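Local coordinates for isochorismatase family protein family (Burkholderia thailandensis, PDB 3TXY) that is of unknown function but belongs to the isochorismatase family, made up mostly of hydrolases, whose usual catalytic nucleophile it lacks, at the interface of chains A and B. Numbering follows the deposited sequence. Chains: chain A/B, Isochorismatase family protein family.

All three contacts belong to one two-fold symmetric interface between identical chains, so each has a twin with the chains exchanged. Measured between the centres of their C-alpha atoms, contact 1 lies about 20 Å from contact 2 and about 18 Å from contact 3, whereas contacts 2 and 3 are about 12 Å apart and share A:Ile138 and B:Arg145. Helix 136-149 contributes to all three, and helix 166-180 to contacts 1 and 2. Contact 1 receives a loop of the partner, contact 2 packs helices 136-149 and 166-180, and contact 3 sets helix 136-149 against the partner's helix and its 108-113 segment. Together they would support a dimer, as in the deposited assembly.

Contact 1: the interface of chains A and B. Residues chain A 148-149, 151-153, 179-181; chain B 71, 73-75.
The phenol ring of A:Tyr148 is covered on one face by B:Leu71 and on the other by A:Leu180 of its own chain. Methyl CD1 of B:Leu71 sits 3.7 Å from the centroid of the A:Tyr148 ring, shifted toward the rim, in a CH-pi contact; CB of A:Leu180 lies over the opposite face. Methyl CG2 of B:Val73 meets ring carbon CD1 of A:Tyr148 at 3.6 Å and also touches CE1. With CG anti to its backbone N (chi1 165°), A:Tyr148 presents this ring to both aliphatic residues. The B:Leu71 and A:Asn151 side chains run past each other in opposite senses, bringing B:Leu71 CD2 3.4 Å from the amide oxygen OD1 of A:Asn151.

Beyond this apolar part, the amide of A:Asn153 reads the partner backbone: B:Lys74 N donates to A:Asn153 OD1 at 2.9 Å, in the carbonyl plane and nearly straight (168° at H). Water 1 bridges the carbonyls of A:Leu180 (O to water 2.7 Å), A:Tyr152 and B:Lys74. Next to it, methyl CG2 of B:Thr75 packs 3.5 Å from A:Gly181 N. The site appears to hold B:Leu71 and B:Val73 to B:Thr75 against the ends of helices 136-149 and 166-180 and the start of strand 153-157.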
ATOM      1  N   TYR A 148       7.597   1.520  -4.901  1.00  9.32           N
ATOM      2  CA  TYR A 148       8.277   0.247  -5.119  1.00  9.47           C
ATOM      3  C   TYR A 148       7.705  -0.477  -6.363  1.00  9.67           C
ATOM      4  O   TYR A 148       8.449  -0.932  -7.227  1.00  9.81           O
ATOM      5  CB  TYR A 148       8.100  -0.597  -3.855  1.00  9.50           C
ATOM      6  CG  TYR A 148       8.405  -2.065  -3.959  1.00  9.92           C
ATOM      7  CD1 TYR A 148       9.713  -2.513  -4.015  1.00 10.13           C
ATOM      8  CD2 TYR A 148       7.377  -3.017  -3.935  1.00 10.18           C
ATOM      9  CE1 TYR A 148      10.000  -3.861  -4.072  1.00 10.72           C
ATOM     10  CE2 TYR A 148       7.663  -4.367  -4.005  1.00 10.63           C
ATOM     11  CZ  TYR A 148       8.975  -4.778  -4.073  1.00 10.91           C
ATOM     12  OH  TYR A 148       9.262  -6.117  -4.124  1.00 11.63           O
ATOM     13  N   GLU A 149       6.381  -0.578  -6.450  1.00  9.60           N
ATOM     14  CA  GLU A 149       5.747  -1.268  -7.588  1.00 10.11           C
ATOM     15  C   GLU A 149       5.993  -0.549  -8.907  1.00 10.34           C
ATOM     16  O   GLU A 149       5.990  -1.183  -9.980  1.00 10.89           O
ATOM     17  CB  GLU A 149       4.244  -1.413  -7.354  1.00 10.20           C
ATOM     18  CG  GLU A 149       3.985  -2.312  -6.166  1.00 10.22           C
ATOM     19  CD  GLU A 149       2.602  -2.894  -6.130  1.00 10.59           C
ATOM     20  OE1 GLU A 149       1.835  -2.770  -7.111  1.00 10.61           O
ATOM     21  OE2 GLU A 149       2.314  -3.534  -5.096  1.00 11.04           O
ATOM     22  N   ASN A 151       8.826   0.824  -9.587  1.00 10.21           N
ATOM     23  CA  ASN A 151      10.235   0.598  -9.923  1.00 10.53           C
ATOM     24  C   ASN A 151      11.165   1.701  -9.477  1.00 10.42           C
ATOM     25  O   ASN A 151      12.255   1.858 -10.040  1.00 10.73           O
ATOM     26  CB  ASN A 151      10.434   0.342 -11.428  1.00 10.84           C
ATOM     27  CG  ASN A 151      11.741  -0.368 -11.747  1.00 11.22           C
ATOM     28  OD1 ASN A 151      12.113  -1.329 -11.085  1.00 11.05           O
ATOM     29  ND2 ASN A 151      12.444   0.110 -12.790  1.00 11.43           N
ATOM     30  N   TYR A 152      10.757   2.445  -8.450  1.00 10.27           N
ATOM     31  CA  TYR A 152      11.637   3.427  -7.800  1.00 10.35           C
ATOM     32  C   TYR A 152      12.396   2.766  -6.663  1.00 10.50           C
ATOM     33  O   TYR A 152      11.841   1.915  -5.946  1.00 10.57           O
ATOM     34  CB  TYR A 152      10.823   4.590  -7.222  1.00 10.01           C
ATOM     35  CG  TYR A 152      10.186   5.447  -8.296  1.00 10.14           C
ATOM     36  CD1 TYR A 152      10.925   6.410  -8.974  1.00 10.40           C
ATOM     37  CD2 TYR A 152       8.837   5.311  -8.620  1.00 10.05           C
ATOM     38  CE1 TYR A 152      10.347   7.177  -9.987  1.00 10.75           C
ATOM     39  CE2 TYR A 152       8.246   6.097  -9.604  1.00 10.49           C
ATOM     40  CZ  TYR A 152       9.008   7.020 -10.294  1.00 10.71           C
ATOM     41  OH  TYR A 152       8.425   7.789 -11.285  1.00 11.54           O
ATOM     42  N   ASN A 153      13.656   3.160  -6.493  1.00 11.13           N
ATOM     43  CA  ASN A 153      14.420   2.813  -5.287  1.00 11.27           C
ATOM     44  C   ASN A 153      13.936   3.725  -4.162  1.00 11.01           C
ATOM     45  O   ASN A 153      14.037   4.959  -4.262  1.00 11.36           O
ATOM     46  CB  ASN A 153      15.908   2.981  -5.501  1.00 11.97           C
ATOM     47  CG  ASN A 153      16.417   2.122  -6.625  1.00 12.39           C
ATOM     48  OD1 ASN A 153      16.468   0.888  -6.508  1.00 12.82           O
ATOM     49  ND2 ASN A 153      16.785   2.760  -7.730  1.00 12.77           N
ATOM     50  N   LYS A 179      11.628  -4.642   3.091  1.00 12.46           N
ATOM     51  CA  LYS A 179      11.279  -5.496   1.961  1.00 12.89           C
ATOM     52  C   LYS A 179      10.995  -4.760   0.643  1.00 12.52           C
ATOM     53  O   LYS A 179      10.997  -5.399  -0.443  1.00 13.22           O
ATOM     54  CB  LYS A 179      10.089  -6.382   2.312  1.00 13.68           C
ATOM     55  CG  LYS A 179      10.342  -7.242   3.535  1.00 14.61           C
ATOM     56  CD  LYS A 179       9.077  -7.862   4.063  1.00 15.28           C
ATOM     57  CE  LYS A 179       9.372  -8.941   5.106  1.00 16.38           C
ATOM     58  NZ  LYS A 179       8.280  -9.123   6.091  1.00 16.75           N
ATOM     59  N   LEU A 180      10.756  -3.450   0.736  1.00 11.75           N
ATOM     60  CA  LEU A 180      10.413  -2.644  -0.423  1.00 11.32           C
ATOM     61  C   LEU A 180      11.439  -1.526  -0.651  1.00 11.20           C
ATOM     62  O   LEU A 180      11.351  -0.795  -1.627  1.00 11.30           O
ATOM     63  CB  LEU A 180       8.967  -2.117  -0.312  1.00 11.01           C
ATOM     64  CG  LEU A 180       8.593  -1.238   0.877  1.00 10.73           C
ATOM     65  CD1 LEU A 180       9.396   0.062   0.936  1.00 10.58           C
ATOM     66  CD2 LEU A 180       7.085  -0.926   0.914  1.00 10.67           C
ATOM     67  N   GLY A 181      12.436  -1.414   0.216  1.00 11.28           N
ATOM     68  CA  GLY A 181      13.408  -0.357   0.078  1.00 11.47           C
ATOM     69  C   GLY A 181      14.406  -0.385   1.218  1.00 11.92           C
ATOM     70  O   GLY A 181      14.666  -1.451   1.803  1.00 12.17           O
TER
ATOM     71  N   LEU B  71      10.999  -7.111  -9.781  1.00 12.34           N
ATOM     72  CA  LEU B  71      11.629  -5.856  -9.322  1.00 12.12           C
ATOM     73  C   LEU B  71      13.031  -6.142  -8.824  1.00 12.83           C
ATOM     74  O   LEU B  71      13.275  -7.178  -8.152  1.00 13.49           O
ATOM     75  CB  LEU B  71      10.808  -5.176  -8.215  1.00 11.54           C
ATOM     76  CG  LEU B  71       9.522  -4.513  -8.725  1.00 10.99           C
ATOM     77  CD1 LEU B  71       8.493  -4.363  -7.602  1.00 10.76           C
ATOM     78  CD2 LEU B  71       9.830  -3.166  -9.354  1.00 11.02           C
ATOM     79  N   VAL B  73      14.859  -3.296  -7.651  1.00 13.88           N
ATOM     80  CA  VAL B  73      15.142  -2.126  -6.835  1.00 13.95           C
ATOM     81  C   VAL B  73      15.867  -2.528  -5.544  1.00 14.40           C
ATOM     82  O   VAL B  73      15.732  -3.660  -5.047  1.00 14.02           O
ATOM     83  CB  VAL B  73      13.850  -1.335  -6.488  1.00 13.28           C
ATOM     84  CG1 VAL B  73      13.250  -0.758  -7.756  1.00 13.20           C
ATOM     85  CG2 VAL B  73      12.836  -2.214  -5.756  1.00 12.91           C
ATOM     86  N   LYS B  74      16.605  -1.569  -5.001  1.00 14.86           N
ATOM     87  CA  LYS B  74      17.452  -1.790  -3.834  1.00 15.36           C
ATOM     88  C   LYS B  74      16.592  -1.878  -2.565  1.00 14.87           C
ATOM     89  O   LYS B  74      15.802  -0.982  -2.264  1.00 14.36           O
ATOM     90  CB  LYS B  74      18.522  -0.689  -3.745  1.00 16.36           C
ATOM     91  CG  LYS B  74      19.383  -0.731  -2.488  1.00 17.45           C
ATOM     92  CD  LYS B  74      20.330  -1.909  -2.430  1.00 18.53           C
ATOM     93  CE  LYS B  74      20.960  -2.010  -1.050  1.00 19.13           C
ATOM     94  NZ  LYS B  74      21.890  -3.165  -0.983  1.00 20.44           N
ATOM     95  N   THR B  75      16.715  -3.006  -1.865  1.00 14.91           N
ATOM     96  CA  THR B  75      16.002  -3.244  -0.616  1.00 14.62           C
ATOM     97  C   THR B  75      16.992  -3.733   0.446  1.00 15.63           C
ATOM     98  O   THR B  75      18.013  -4.342   0.119  1.00 16.27           O
ATOM     99  CB  THR B  75      14.832  -4.265  -0.782  1.00 14.29           C
ATOM    100  OG1 THR B  75      15.333  -5.583  -1.045  1.00 14.84           O
ATOM    101  CG2 THR B  75      13.886  -3.855  -1.909  1.00 13.85           C
TER
HETATM  102  O   HOH W   1      13.024   0.309  -3.454  1.00 13.32           O

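Contact 2: the interface of chains A and B. Residues chain A 137-138, 164, 168, 171; chain B 145, 171, 175-176, 179.
A:Phe171 and B:Phe171 stack across the two-fold axis in the two-chain assembly of this isochorismatase-family protein, each contributed by helix 166-180. Their centroids are 4.4 Å apart and their planes 17° apart, with CD1 of each ring set toward the rim of the other. CG anti to the backbone N (chi1 -172°) carries each ring away from its helix toward the partner, and the symmetry makes the stacking faces equivalent. The other face of B:Phe171 is backed by CB of B:Gln175, and its edge meets A:Ala168 CB in plane. B:Phe171 CZ also comes 3.4 Å from A:Asn137 ND2, an amide nitrogen that a bond to A:Ala168 O (3.0 Å), made from above that carbonyl's plane, helps hold.

Equally close is the grip on the first turn of helix 136-149. The guanidinium of B:Arg145 meets A:Asn137 O end-on and in its own plane: NH2 donates at 2.8 Å, nearly along the C=O axis, and NH1 at 3.0 Å, tilted from the carbonyl plane.

The A:Trp164 indole is tightly sandwiched. B:Lys179 NZ, itself bonded to B:Gln175 O, lies over its six-membered ring, 3.6 Å from the centroid (cation-pi); A:Ala168 CB backs the opposite face, and A:Ile138 CG1 meets the edge. Looser are the weak, bent bond from A:Trp164 NE1 to B:Gln175 OE1 (3.2 Å, 125° at H) and B:Ile176, whose CD1 stays 4.2 Å from A:Asn137 CB.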
ATOM      1  N   ASN A 137       2.776   4.624   8.782  1.00  8.76           N
ATOM      2  CA  ASN A 137       1.997   3.497   8.277  1.00  9.00           C
ATOM      3  C   ASN A 137       0.891   3.833   7.296  1.00  9.31           C
ATOM      4  O   ASN A 137       0.260   2.931   6.766  1.00  9.57           O
ATOM      5  CB  ASN A 137       1.355   2.705   9.423  1.00  9.31           C
ATOM      6  CG  ASN A 137       2.282   2.491  10.574  1.00  9.53           C
ATOM      7  OD1 ASN A 137       2.596   3.446  11.304  1.00  9.78           O
ATOM      8  ND2 ASN A 137       2.716   1.244  10.776  1.00  9.55           N
ATOM      9  N   ILE A 138       0.586   5.112   7.094  1.00  9.63           N
ATOM     10  CA  ILE A 138      -0.573   5.468   6.296  1.00 10.11           C
ATOM     11  C   ILE A 138      -0.091   6.120   4.993  1.00  9.90           C
ATOM     12  O   ILE A 138       0.233   5.409   4.048  1.00  9.81           O
ATOM     13  CB  ILE A 138      -1.555   6.337   7.118  1.00 10.74           C
ATOM     14  CG1 ILE A 138      -1.994   5.598   8.387  1.00 11.05           C
ATOM     15  CG2 ILE A 138      -2.737   6.796   6.270  1.00 11.19           C
ATOM     16  CD1 ILE A 138      -2.736   4.273   8.178  1.00 11.25           C
ATOM     17  N   TRP A 164       1.343   6.724  15.143  1.00 12.63           N
ATOM     18  CA  TRP A 164       0.526   6.816  16.364  1.00 13.57           C
ATOM     19  C   TRP A 164       1.031   6.013  17.539  1.00 13.98           C
ATOM     20  O   TRP A 164       0.543   6.189  18.669  1.00 14.83           O
ATOM     21  CB  TRP A 164      -0.923   6.412  16.078  1.00 14.06           C
ATOM     22  CG  TRP A 164      -1.045   4.983  15.625  1.00 14.11           C
ATOM     23  CD1 TRP A 164      -1.062   3.835  16.407  1.00 14.52           C
ATOM     24  CD2 TRP A 164      -1.105   4.506  14.251  1.00 14.00           C
ATOM     25  NE1 TRP A 164      -1.152   2.717  15.631  1.00 14.53           N
ATOM     26  CE2 TRP A 164      -1.184   3.049  14.329  1.00 14.14           C
ATOM     27  CE3 TRP A 164      -1.133   5.118  13.008  1.00 13.91           C
ATOM     28  CZ2 TRP A 164      -1.289   2.268  13.205  1.00 14.14           C
ATOM     29  CZ3 TRP A 164      -1.228   4.311  11.881  1.00 13.78           C
ATOM     30  CH2 TRP A 164      -1.291   2.922  11.980  1.00 13.79           C
ATOM     31  N   ALA A 168       3.746   0.659  16.072  1.00 14.32           N
ATOM     32  CA  ALA A 168       3.448   0.854  14.641  1.00 13.63           C
ATOM     33  C   ALA A 168       4.662   1.335  13.882  1.00 12.96           C
ATOM     34  O   ALA A 168       4.941   0.874  12.779  1.00 12.58           O
ATOM     35  CB  ALA A 168       2.299   1.824  14.451  1.00 13.44           C
ATOM     36  N   PHE A 171       6.927  -1.725  13.554  1.00 13.29           N
ATOM     37  CA  PHE A 171       6.389  -2.666  12.582  1.00 13.41           C
ATOM     38  C   PHE A 171       6.701  -2.233  11.147  1.00 13.02           C
ATOM     39  O   PHE A 171       7.206  -3.011  10.368  1.00 13.09           O
ATOM     40  CB  PHE A 171       4.884  -2.850  12.741  1.00 13.59           C
ATOM     41  CG  PHE A 171       4.356  -3.942  11.889  1.00 13.98           C
ATOM     42  CD1 PHE A 171       3.891  -3.683  10.607  1.00 13.79           C
ATOM     43  CD2 PHE A 171       4.401  -5.254  12.337  1.00 14.61           C
ATOM     44  CE1 PHE A 171       3.442  -4.722   9.811  1.00 14.12           C
ATOM     45  CE2 PHE A 171       3.945  -6.294  11.542  1.00 15.14           C
ATOM     46  CZ  PHE A 171       3.472  -6.021  10.276  1.00 14.61           C
TER
ATOM     47  N   ARG B 145      -5.039  -1.523   0.069  1.00  8.98           N
ATOM     48  CA  ARG B 145      -4.715  -0.107   0.066  1.00  9.33           C
ATOM     49  C   ARG B 145      -5.030   0.585  -1.263  1.00  9.61           C
ATOM     50  O   ARG B 145      -5.623   1.652  -1.297  1.00  9.69           O
ATOM     51  CB  ARG B 145      -3.241   0.071   0.393  1.00  9.44           C
ATOM     52  CG  ARG B 145      -2.938  -0.116   1.872  1.00  9.43           C
ATOM     53  CD  ARG B 145      -1.440   0.040   2.119  1.00  9.61           C
ATOM     54  NE  ARG B 145      -1.074  -0.170   3.518  1.00  9.73           N
ATOM     55  CZ  ARG B 145      -0.723   0.776   4.388  1.00  9.90           C
ATOM     56  NH1 ARG B 145      -0.658   2.055   4.035  1.00 10.17           N
ATOM     57  NH2 ARG B 145      -0.414   0.417   5.628  1.00 10.07           N
ATOM     58  N   PHE B 171      -1.766  -6.922  13.551  1.00 13.29           N
ATOM     59  CA  PHE B 171      -1.487  -5.547  13.163  1.00 13.41           C
ATOM     60  C   PHE B 171      -2.306  -5.131  11.937  1.00 13.02           C
ATOM     61  O   PHE B 171      -2.956  -4.110  11.953  1.00 13.09           O
ATOM     62  CB  PHE B 171      -0.005  -5.325  12.883  1.00 13.59           C
ATOM     63  CG  PHE B 171       0.320  -3.893  12.673  1.00 13.98           C
ATOM     64  CD1 PHE B 171       0.299  -3.338  11.401  1.00 13.79           C
ATOM     65  CD2 PHE B 171       0.568  -3.072  13.763  1.00 14.61           C
ATOM     66  CE1 PHE B 171       0.564  -1.990  11.230  1.00 14.12           C
ATOM     67  CE2 PHE B 171       0.840  -1.724  13.591  1.00 15.14           C
ATOM     68  CZ  PHE B 171       0.830  -1.187  12.321  1.00 14.61           C
ATOM     69  N   GLN B 175      -5.064  -2.626  12.964  1.00 14.61           N
ATOM     70  CA  GLN B 175      -4.466  -1.283  12.863  1.00 15.00           C
ATOM     71  C   GLN B 175      -4.595  -0.641  11.469  1.00 13.87           C
ATOM     72  O   GLN B 175      -4.561   0.578  11.369  1.00 13.82           O
ATOM     73  CB  GLN B 175      -2.987  -1.287  13.279  1.00 16.20           C
ATOM     74  CG  GLN B 175      -2.708  -1.802  14.681  1.00 17.45           C
ATOM     75  CD  GLN B 175      -3.313  -0.950  15.771  1.00 18.97           C
ATOM     76  OE1 GLN B 175      -3.150   0.279  15.792  1.00 20.43           O
ATOM     77  NE2 GLN B 175      -4.001  -1.597  16.707  1.00 20.21           N
ATOM     78  N   ILE B 176      -4.724  -1.453  10.421  1.00 12.53           N
ATOM     79  CA  ILE B 176      -4.766  -0.947   9.052  1.00 11.76           C
ATOM     80  C   ILE B 176      -6.095  -1.173   8.376  1.00 11.18           C
ATOM     81  O   ILE B 176      -6.709  -0.246   7.933  1.00 11.19           O
ATOM     82  CB  ILE B 176      -3.682  -1.578   8.142  1.00 11.21           C
ATOM     83  CG1 ILE B 176      -2.286  -1.436   8.760  1.00 11.44           C
ATOM     84  CG2 ILE B 176      -3.733  -0.924   6.760  1.00 10.85           C
ATOM     85  CD1 ILE B 176      -1.829  -0.003   8.978  1.00 11.84           C
ATOM     86  N   LYS B 179      -9.357   0.838   8.835  1.00 12.46           N
ATOM     87  CA  LYS B 179      -9.317   2.209   8.341  1.00 12.89           C
ATOM     88  C   LYS B 179      -9.571   2.374   6.835  1.00 12.52           C
ATOM     89  O   LYS B 179      -9.868   3.508   6.371  1.00 13.22           O
ATOM     90  CB  LYS B 179      -7.991   2.867   8.706  1.00 13.68           C
ATOM     91  CG  LYS B 179      -7.727   2.861  10.198  1.00 14.61           C
ATOM     92  CD  LYS B 179      -6.300   3.209  10.523  1.00 15.28           C
ATOM     93  CE  LYS B 179      -6.111   3.479  12.016  1.00 16.38           C
ATOM     94  NZ  LYS B 179      -4.740   3.193  12.499  1.00 16.75           N
TER

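Contact 3: the interface of chains A and B. Residues chain A 71, 108-110, 113, 138, 142, 146; chain B 145, 148-149.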
ATOM      1  N   LEU A  71     -12.812  10.148   0.258  1.00 12.34           N
ATOM      2  CA  LEU A  71     -13.382   8.794   0.114  1.00 12.12           C
ATOM      3  C   LEU A  71     -14.497   8.600   1.120  1.00 12.83           C
ATOM      4  O   LEU A  71     -14.391   9.048   2.291  1.00 13.49           O
ATOM      5  CB  LEU A  71     -12.316   7.702   0.296  1.00 11.54           C
ATOM      6  CG  LEU A  71     -11.353   7.581  -0.892  1.00 10.99           C
ATOM      7  CD1 LEU A  71     -10.030   6.938  -0.470  1.00 10.76           C
ATOM      8  CD2 LEU A  71     -11.995   6.794  -2.021  1.00 11.02           C
ATOM      9  N   GLN A 108      -6.220  11.321  -0.734  1.00 10.28           N
ATOM     10  CA  GLN A 108      -6.283  10.045   0.007  1.00 10.24           C
ATOM     11  C   GLN A 108      -4.907   9.765   0.610  1.00 10.10           C
ATOM     12  O   GLN A 108      -4.057  10.656   0.599  1.00 10.37           O
ATOM     13  CB  GLN A 108      -6.746   8.896  -0.880  1.00 10.14           C
ATOM     14  CG  GLN A 108      -5.721   8.491  -1.926  1.00  9.76           C
ATOM     15  CD  GLN A 108      -5.577   9.509  -3.047  1.00  9.65           C
ATOM     16  OE1 GLN A 108      -6.572   9.939  -3.628  1.00  9.53           O
ATOM     17  NE2 GLN A 108      -4.325   9.871  -3.379  1.00  9.26           N
ATOM     18  N   TRP A 109      -4.678   8.540   1.114  1.00 10.22           N
ATOM     19  CA  TRP A 109      -3.448   8.213   1.840  1.00 10.10           C
ATOM     20  C   TRP A 109      -2.218   8.412   1.018  1.00  9.80           C
ATOM     21  O   TRP A 109      -1.395   9.288   1.321  1.00  9.43           O
ATOM     22  CB  TRP A 109      -3.460   6.782   2.355  1.00 10.37           C
ATOM     23  CG  TRP A 109      -4.497   6.473   3.401  1.00 10.75           C
ATOM     24  CD1 TRP A 109      -5.497   7.296   3.904  1.00 11.10           C
ATOM     25  CD2 TRP A 109      -4.723   5.172   4.033  1.00 11.18           C
ATOM     26  NE1 TRP A 109      -6.269   6.620   4.821  1.00 11.50           N
ATOM     27  CE2 TRP A 109      -5.863   5.339   4.933  1.00 11.58           C
ATOM     28  CE3 TRP A 109      -4.103   3.944   3.958  1.00 11.28           C
ATOM     29  CZ2 TRP A 109      -6.334   4.301   5.715  1.00 12.08           C
ATOM     30  CZ3 TRP A 109      -4.586   2.904   4.740  1.00 11.82           C
ATOM     31  CH2 TRP A 109      -5.670   3.081   5.606  1.00 12.18           C
ATOM     32  N   GLY A 110      -2.090   7.613  -0.037  1.00  9.54           N
ATOM     33  CA  GLY A 110      -0.892   7.600  -0.843  1.00  9.46           C
ATOM     34  C   GLY A 110      -0.807   8.758  -1.803  1.00  9.31           C
ATOM     35  O   GLY A 110      -1.829   9.328  -2.210  1.00  9.22           O
ATOM     36  N   THR A 113      -2.120   8.251  -6.424  1.00  9.15           N
ATOM     37  CA  THR A 113      -3.483   8.246  -6.962  1.00  9.03           C
ATOM     38  C   THR A 113      -4.024   9.681  -7.124  1.00  9.27           C
ATOM     39  O   THR A 113      -4.012  10.463  -6.175  1.00  9.08           O
ATOM     40  CB  THR A 113      -4.448   7.440  -6.072  1.00  9.04           C
ATOM     41  OG1 THR A 113      -3.972   6.093  -5.916  1.00  9.02           O
ATOM     42  CG2 THR A 113      -5.848   7.400  -6.704  1.00  9.07           C
ATOM     43  N   ILE A 138       0.586   5.112   7.094  1.00  9.63           N
ATOM     44  CA  ILE A 138      -0.573   5.468   6.296  1.00 10.11           C
ATOM     45  C   ILE A 138      -0.091   6.120   4.993  1.00  9.90           C
ATOM     46  O   ILE A 138       0.233   5.409   4.048  1.00  9.81           O
ATOM     47  CB  ILE A 138      -1.555   6.337   7.118  1.00 10.74           C
ATOM     48  CG1 ILE A 138      -1.994   5.598   8.387  1.00 11.05           C
ATOM     49  CG2 ILE A 138      -2.737   6.796   6.270  1.00 11.19           C
ATOM     50  CD1 ILE A 138      -2.736   4.273   8.178  1.00 11.25           C
ATOM     51  N   SER A 142       1.815   3.866   2.122  1.00  9.12           N
ATOM     52  CA  SER A 142       1.086   3.684   0.860  1.00  9.22           C
ATOM     53  C   SER A 142       1.886   4.239  -0.321  1.00  9.13           C
ATOM     54  O   SER A 142       1.930   3.631  -1.400  1.00  9.23           O
ATOM     55  CB  SER A 142      -0.286   4.342   0.919  1.00  9.54           C
ATOM     56  OG  SER A 142      -1.221   3.549   1.645  1.00  9.78           O
ATOM     57  N   GLU A 146       3.548   1.850  -3.319  1.00  9.92           N
ATOM     58  CA  GLU A 146       3.272   2.135  -4.713  1.00 10.40           C
ATOM     59  C   GLU A 146       4.546   2.506  -5.480  1.00  9.96           C
ATOM     60  O   GLU A 146       4.691   2.142  -6.632  1.00  9.91           O
ATOM     61  CB  GLU A 146       2.205   3.229  -4.833  1.00 11.24           C
ATOM     62  CG  GLU A 146       1.799   3.480  -6.274  1.00 12.41           C
ATOM     63  CD  GLU A 146       0.402   4.081  -6.443  1.00 13.26           C
ATOM     64  OE1 GLU A 146      -0.011   4.205  -7.608  1.00 15.76           O
ATOM     65  OE2 GLU A 146      -0.284   4.428  -5.453  1.00 14.23           O
TER
ATOM     66  N   ARG B 145      -5.039  -1.523   0.069  1.00  8.98           N
ATOM     67  CA  ARG B 145      -4.715  -0.107   0.066  1.00  9.33           C
ATOM     68  C   ARG B 145      -5.030   0.585  -1.263  1.00  9.61           C
ATOM     69  O   ARG B 145      -5.623   1.652  -1.297  1.00  9.69           O
ATOM     70  CB  ARG B 145      -3.241   0.071   0.393  1.00  9.44           C
ATOM     71  CG  ARG B 145      -2.938  -0.116   1.872  1.00  9.43           C
ATOM     72  CD  ARG B 145      -1.440   0.040   2.119  1.00  9.61           C
ATOM     73  NE  ARG B 145      -1.074  -0.170   3.518  1.00  9.73           N
ATOM     74  CZ  ARG B 145      -0.723   0.776   4.388  1.00  9.90           C
ATOM     75  NH1 ARG B 145      -0.658   2.055   4.035  1.00 10.17           N
ATOM     76  NH2 ARG B 145      -0.414   0.417   5.628  1.00 10.07           N
ATOM     77  N   TYR B 148      -8.915   0.689  -2.023  1.00  9.32           N
ATOM     78  CA  TYR B 148      -9.489   1.784  -1.246  1.00  9.47           C
ATOM     79  C   TYR B 148      -9.292   3.137  -1.973  1.00  9.67           C
ATOM     80  O   TYR B 148     -10.230   3.915  -2.125  1.00  9.81           O
ATOM     81  CB  TYR B 148      -8.810   1.787   0.126  1.00  9.50           C
ATOM     82  CG  TYR B 148      -8.974   3.018   0.972  1.00  9.92           C
ATOM     83  CD1 TYR B 148     -10.169   3.277   1.618  1.00 10.13           C
ATOM     84  CD2 TYR B 148      -7.902   3.896   1.180  1.00 10.18           C
ATOM     85  CE1 TYR B 148     -10.314   4.385   2.427  1.00 10.72           C
ATOM     86  CE2 TYR B 148      -8.048   5.013   1.979  1.00 10.63           C
ATOM     87  CZ  TYR B 148      -9.256   5.249   2.597  1.00 10.91           C
ATOM     88  OH  TYR B 148      -9.399   6.346   3.405  1.00 11.63           O
ATOM     89  N   GLU B 149      -8.071   3.409  -2.426  1.00  9.60           N
ATOM     90  CA  GLU B 149      -7.785   4.682  -3.114  1.00 10.11           C
ATOM     91  C   GLU B 149      -8.533   4.804  -4.433  1.00 10.34           C
ATOM     92  O   GLU B 149      -8.822   5.928  -4.891  1.00 10.89           O
ATOM     93  CB  GLU B 149      -6.284   4.830  -3.358  1.00 10.20           C
ATOM     94  CG  GLU B 149      -5.548   4.930  -2.040  1.00 10.22           C
ATOM     95  CD  GLU B 149      -4.178   5.535  -2.150  1.00 10.59           C
ATOM     96  OE1 GLU B 149      -3.802   6.066  -3.219  1.00 10.61           O
ATOM     97  OE2 GLU B 149      -3.494   5.512  -1.105  1.00 11.04           O
TER
HETATM   98  O   HOH W   2      -1.158   6.605  -4.058  1.00  9.79           O
HETATM   99  O   HOH W   3      -3.574   3.546   0.481  1.00 15.37           O
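Direct hydrogen bonds gather on the carboxylate of B:Glu149, which reaches into a loop of chain A. A:Gly110 N donates to OE2 of B:Glu149 at 2.7 Å, on the syn side of OE2 and 34° out of the carboxylate plane; A:Thr113 OG1 donates at 2.7 Å to OE1 of B:Glu149, which accepts on its anti lone pair. The extended chain (chi2 -160°) carries the carboxylate forward from the helix end to the 110-113 segment, where each oxygen finds its own donor. A:Gln108 NE2 donates to the carbonyls of A:Gly110 and A:Thr113, bracing that loop. B:Arg145, which also grips the start of helix 136-149, sends NH1 to A:Ser142 OG at 2.9 Å, in the guanidinium plane.

Two waters extend the polar network. Water 2 links A:Thr113 N and A:Glu146 OE2 to B:Glu149 OE1 (2.8 Å from the water). It bridges two carboxylates whose nearest oxygens, A:Glu146 OE2 and B:Glu149 OE1, are 4.5 Å apart, which may ease their repulsion. Water 3 joins A:Ser142 OG to B:Glu149 OE2.

In the packing, CE2 of B:Tyr148 lies over one face of the A:Trp109 indole, 3.7 Å from its CE2, the two side chains crossing at about a right angle; A:Ile138 CG2 packs on the other face. A:Gln108 crosses B:Glu149 similarly, CG 3.3 Å from B:Glu149 CD. The site ties the end of helix 136-149 in one chain to the 108-113 loop of the other, probably stabilising that loop.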